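Local coordinates for protein trehalose monomycolate transport factor A (Mycolicibacterium smegmatis MC2 155, PDB 6T84) that is required for MmpL3-dependent transport of trehalose monomycolate to the mycobacterial cell wall, seen here as the probably cytoplasmic part of its N-terminal domain, at residues R58-F63 / H77-T82; G108-Y113 / D137-M142. One frame throughout, in Å; residues are numbered along the deposited sequence.

Contact 1: residues R58-F63 / H77-T82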
# COMPACT_ATOMS: atom_id res chain seq x y z
N ARG A 58 -8.44 -4.64 -13.29
CA ARG A 58 -8.44 -5.92 -13.98
C ARG A 58 -9.07 -7.00 -13.10
O ARG A 58 -8.52 -8.07 -12.87
CB ARG A 58 -7.06 -6.28 -14.53
CG ARG A 58 -6.47 -5.21 -15.52
CD ARG A 58 -7.29 -4.93 -16.81
NE ARG A 58 -6.67 -3.93 -17.73
CZ ARG A 58 -7.25 -3.43 -18.82
NH1 ARG A 58 -8.48 -3.81 -19.16
NH2 ARG A 58 -6.63 -2.53 -19.59
N GLY A 59 -10.21 -6.66 -12.52
CA GLY A 59 -10.99 -7.65 -11.82
C GLY A 59 -10.75 -7.74 -10.34
O GLY A 59 -11.40 -8.55 -9.67
N GLU A 60 -9.78 -7.02 -9.80
CA GLU A 60 -9.46 -7.12 -8.39
C GLU A 60 -9.84 -5.80 -7.71
O GLU A 60 -9.55 -4.71 -8.22
CB GLU A 60 -7.98 -7.40 -8.19
CG GLU A 60 -7.58 -8.79 -8.66
CD GLU A 60 -8.16 -9.91 -7.81
OE1 GLU A 60 -8.62 -9.68 -6.68
OE2 GLU A 60 -8.15 -11.07 -8.30
N ALA A 61 -10.46 -5.89 -6.53
CA ALA A 61 -10.87 -4.68 -5.80
C ALA A 61 -9.66 -3.79 -5.47
O ALA A 61 -8.58 -4.26 -5.08
CB ALA A 61 -11.56 -5.05 -4.49
N VAL A 62 -9.88 -2.48 -5.61
CA VAL A 62 -8.91 -1.48 -5.16
C VAL A 62 -9.67 -0.41 -4.39
O VAL A 62 -10.75 0.03 -4.82
CB VAL A 62 -8.09 -0.87 -6.33
CG1 VAL A 62 -8.96 -0.05 -7.28
CG2 VAL A 62 -6.93 0.01 -5.79
N PHE A 63 -9.14 -0.04 -3.24
CA PHE A 63 -9.73 1.01 -2.39
C PHE A 63 -8.72 2.11 -2.17
O PHE A 63 -7.54 1.82 -1.97
CB PHE A 63 -10.16 0.43 -1.03
CG PHE A 63 -11.14 -0.77 -1.14
CD1 PHE A 63 -12.02 -0.93 -2.22
CD2 PHE A 63 -11.18 -1.71 -0.17
CE1 PHE A 63 -12.94 -2.00 -2.32
CE2 PHE A 63 -12.10 -2.76 -0.23
CZ PHE A 63 -12.98 -2.91 -1.31
N HIS A 77 -6.56 -5.78 -3.94
CA HIS A 77 -6.78 -7.16 -3.54
C HIS A 77 -5.87 -8.14 -4.26
O HIS A 77 -5.65 -8.04 -5.47
CB HIS A 77 -8.24 -7.54 -3.82
CG HIS A 77 -8.61 -8.87 -3.27
ND1 HIS A 77 -8.78 -10.00 -4.05
CD2 HIS A 77 -8.90 -9.25 -2.00
CE1 HIS A 77 -9.12 -11.02 -3.28
NE2 HIS A 77 -9.20 -10.59 -2.03
N ARG A 78 -5.33 -9.12 -3.51
CA ARG A 78 -4.44 -10.14 -4.07
C ARG A 78 -5.25 -11.37 -4.48
O ARG A 78 -6.18 -11.81 -3.78
CB ARG A 78 -3.46 -10.65 -3.02
CG ARG A 78 -2.47 -9.65 -2.47
CD ARG A 78 -1.70 -10.30 -1.30
NE ARG A 78 -0.94 -11.46 -1.75
CZ ARG A 78 0.28 -11.36 -2.26
NH1 ARG A 78 0.84 -10.15 -2.33
NH2 ARG A 78 0.93 -12.43 -2.68
N LYS A 79 -4.82 -11.98 -5.59
CA LYS A 79 -5.54 -13.14 -6.09
C LYS A 79 -5.33 -14.36 -5.19
O LYS A 79 -6.28 -15.13 -4.95
CB LYS A 79 -5.12 -13.43 -7.53
CG LYS A 79 -5.92 -14.54 -8.19
CD LYS A 79 -5.48 -14.76 -9.62
CE LYS A 79 -6.34 -15.82 -10.29
NZ LYS A 79 -7.79 -15.48 -10.14
N VAL A 80 -4.12 -14.56 -4.69
CA VAL A 80 -3.77 -15.68 -3.83
C VAL A 80 -3.17 -15.14 -2.53
O VAL A 80 -2.21 -14.38 -2.56
CB VAL A 80 -2.77 -16.62 -4.53
CG1 VAL A 80 -2.54 -17.88 -3.69
CG2 VAL A 80 -3.26 -16.96 -5.95
N GLY A 81 -3.72 -15.57 -1.39
CA GLY A 81 -3.23 -15.09 -0.10
C GLY A 81 -1.85 -15.63 0.28
O GLY A 81 -1.37 -16.64 -0.24
N THR A 82 -1.21 -14.91 1.20
CA THR A 82 0.05 -15.37 1.77
C THR A 82 0.10 -15.04 3.25
O THR A 82 -0.50 -14.06 3.68
CB THR A 82 1.25 -14.70 1.08
OG1 THR A 82 2.46 -15.22 1.64
CG2 THR A 82 1.33 -13.14 1.27
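Glu-60 and His-77 join through a histidine-carboxylate hydrogen bond at the open end of a beta hairpin, where strand 60-67 begins and its antiparallel neighbour 71-77 ends in the large sheet of the domain. From its CB onward, Glu-60 first lies against the backbone of the partner: CB is 3.6 Å from His-77 O, and CG stays near the same oxygen. A bend at chi2 (-68°) then sets CD off from a straight course, and the carboxylate reaches the edge of the imidazole. There OE1 accepts a bond from His-77 ND1 at 2.7 Å, nearly straight at 164°. Carboxylate and ring are almost coplanar, 16° apart, and OE1 sits close to the ring plane. The bond would help to set the rotation of the imidazole, which also meets Trp-148 edge-to-face. Beside this link, His-77 N donates to Ala-61 O at 2.8 Å, a backbone bond of the hairpin. Ala-61 CB and His-77 CB touch at 4.2 Å. The other carboxylate oxygen turns to the loop that follows the strand: Glu-60 OE2 lies 3.9 Å from Lys-79 CB, while Lys-79 NZ remains 4.8 Å from that oxygen.

Contact 2: residues G108-Y113 / D137-M142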
# COMPACT_ATOMS: atom_id res chain seq x y z
N GLY A 108 18.63 1.03 -2.11
CA GLY A 108 18.47 2.39 -2.56
C GLY A 108 17.90 3.29 -1.49
O GLY A 108 18.40 3.36 -0.36
N PRO A 109 16.82 3.99 -1.83
CA PRO A 109 16.22 4.93 -0.90
C PRO A 109 15.37 4.23 0.14
O PRO A 109 14.74 4.92 0.97
CB PRO A 109 15.33 5.77 -1.84
CG PRO A 109 14.89 4.80 -2.88
CD PRO A 109 16.12 3.96 -3.14
N ARG A 110 15.26 2.88 0.08
CA ARG A 110 14.29 2.12 0.89
C ARG A 110 14.97 1.06 1.75
O ARG A 110 16.14 0.67 1.54
CB ARG A 110 13.24 1.47 -0.04
CG ARG A 110 12.25 2.49 -0.61
CD ARG A 110 11.53 2.03 -1.84
NE ARG A 110 10.41 2.92 -2.08
CZ ARG A 110 10.31 3.82 -3.02
NH1 ARG A 110 11.26 3.96 -3.94
NH2 ARG A 110 9.24 4.57 -3.04
N MET A 111 14.19 0.54 2.71
CA MET A 111 14.53 -0.61 3.52
C MET A 111 13.43 -1.64 3.37
O MET A 111 12.26 -1.28 3.24
CB MET A 111 14.65 -0.20 5.01
CG MET A 111 15.69 0.88 5.27
SD MET A 111 17.28 0.05 5.33
CE MET A 111 18.41 1.47 5.52
N VAL A 112 13.82 -2.91 3.36
CA VAL A 112 12.90 -4.04 3.26
C VAL A 112 12.84 -4.74 4.61
O VAL A 112 13.89 -5.10 5.16
CB VAL A 112 13.35 -5.04 2.19
CG1 VAL A 112 12.30 -6.14 2.04
CG2 VAL A 112 13.62 -4.33 0.85
N TYR A 113 11.62 -4.96 5.11
CA TYR A 113 11.38 -5.69 6.35
C TYR A 113 10.47 -6.87 6.00
O TYR A 113 9.61 -6.78 5.10
CB TYR A 113 10.67 -4.79 7.41
CG TYR A 113 11.47 -3.55 7.70
CD1 TYR A 113 11.31 -2.41 6.91
CD2 TYR A 113 12.35 -3.50 8.75
CE1 TYR A 113 11.99 -1.23 7.19
CE2 TYR A 113 13.09 -2.31 9.00
CZ TYR A 113 12.89 -1.21 8.21
OH TYR A 113 13.62 -0.05 8.39
N ASP A 137 9.22 8.63 -4.71
CA ASP A 137 9.37 8.81 -3.27
C ASP A 137 8.02 9.03 -2.58
O ASP A 137 7.93 8.82 -1.38
CB ASP A 137 10.33 9.95 -2.92
CG ASP A 137 11.73 9.75 -3.51
OD1 ASP A 137 12.32 8.63 -3.42
OD2 ASP A 137 12.25 10.73 -4.06
N CYS A 138 6.98 9.41 -3.31
CA CYS A 138 5.68 9.58 -2.66
C CYS A 138 5.14 8.24 -2.15
O CYS A 138 4.28 8.22 -1.25
CB CYS A 138 4.69 10.30 -3.61
SG CYS A 138 4.06 9.36 -5.06
N ALA A 139 5.59 7.12 -2.72
CA ALA A 139 5.19 5.79 -2.23
C ALA A 139 6.05 5.46 -1.01
O ALA A 139 7.05 4.75 -1.07
CB ALA A 139 5.35 4.77 -3.35
N GLU A 140 5.67 6.05 0.13
CA GLU A 140 6.54 6.07 1.30
C GLU A 140 6.62 4.71 1.97
O GLU A 140 7.70 4.30 2.41
CB GLU A 140 6.04 7.10 2.31
CG GLU A 140 6.06 8.55 1.77
CD GLU A 140 6.08 9.61 2.87
OE1 GLU A 140 6.53 10.73 2.58
OE2 GLU A 140 5.67 9.30 4.02
N ILE A 141 5.49 4.04 2.12
CA ILE A 141 5.44 2.73 2.76
C ILE A 141 4.59 1.86 1.85
O ILE A 141 3.46 2.22 1.50
CB ILE A 141 4.83 2.80 4.18
CG1 ILE A 141 5.60 3.74 5.12
CG2 ILE A 141 4.77 1.41 4.79
CD1 ILE A 141 4.89 3.96 6.45
N MET A 142 5.13 0.70 1.45
CA MET A 142 4.40 -0.29 0.67
C MET A 142 4.49 -1.60 1.42
O MET A 142 5.58 -1.97 1.90
CB MET A 142 5.04 -0.50 -0.73
CG MET A 142 5.19 0.80 -1.49
SD MET A 142 5.78 0.48 -3.15
CE MET A 142 7.33 1.32 -3.06
O HOH W 1 8.48 2.53 -0.07
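Arg-110 reaches from the start of strand 110-114 to the turn before strand 141-144, its chain extended from CG to NE, and meets Ala-139 and Met-142. Ala-139 is the centre of an inverse gamma turn, and Glu-140 and Ile-141 directly after it form a classic beta bulge. Across the contact, the polar interactions meet at Ala-139 O. Arg-110 NH2 donates to it at 3.0 Å with an N-H...O angle of 163°; the oxygen lies in the guanidinium plane, whereas the donor is tilted 29° from the plane of the carbonyl. A water accepts from Arg-110 NE at 2.8 Å and lies 2.8 Å from Ala-139 O, well placed to donate to it, so it can bridge the two beside the direct bond. Outside the two segments the main bond runs from NH1 to Ala-132 O, with others from NH1 to Ala-135 O and from NH2 to Pro-136 O. The van der Waals contacts are made by methyl groups: Met-142 CE, on a side chain that crosses that of Arg-110 at about a right angle, comes to 3.6 Å from NE, and Ala-139 CB lies 3.9 Å from NH2. The arrangement is that of a buried strand arginine whose guanidinium takes up backbone carbonyls at the C-terminal end of helix 126-134 and in the turn leading into strand 141-144.

In the fold
Contacts 1 and 2 belong to the same nine-stranded antiparallel sheet but lie on opposite sides of the centre of the chain, with their own centres 21 Å apart and their nearest atoms about 10 Å apart. They follow in series: the hairpin of contact 1 is complete before contact 2 begins. Contact 1 joins adjacent strands at the surface, whereas contact 2 is buried and spans two strands that flank strand 86-90. Helix 159-175 reaches both regions, touching Val-62 and Arg-78 at one and Ala-139 and Met-142 at the other. A sulfate ion, probably from the crystallisation liquor, lies about 5 Å from the side chain of His-77.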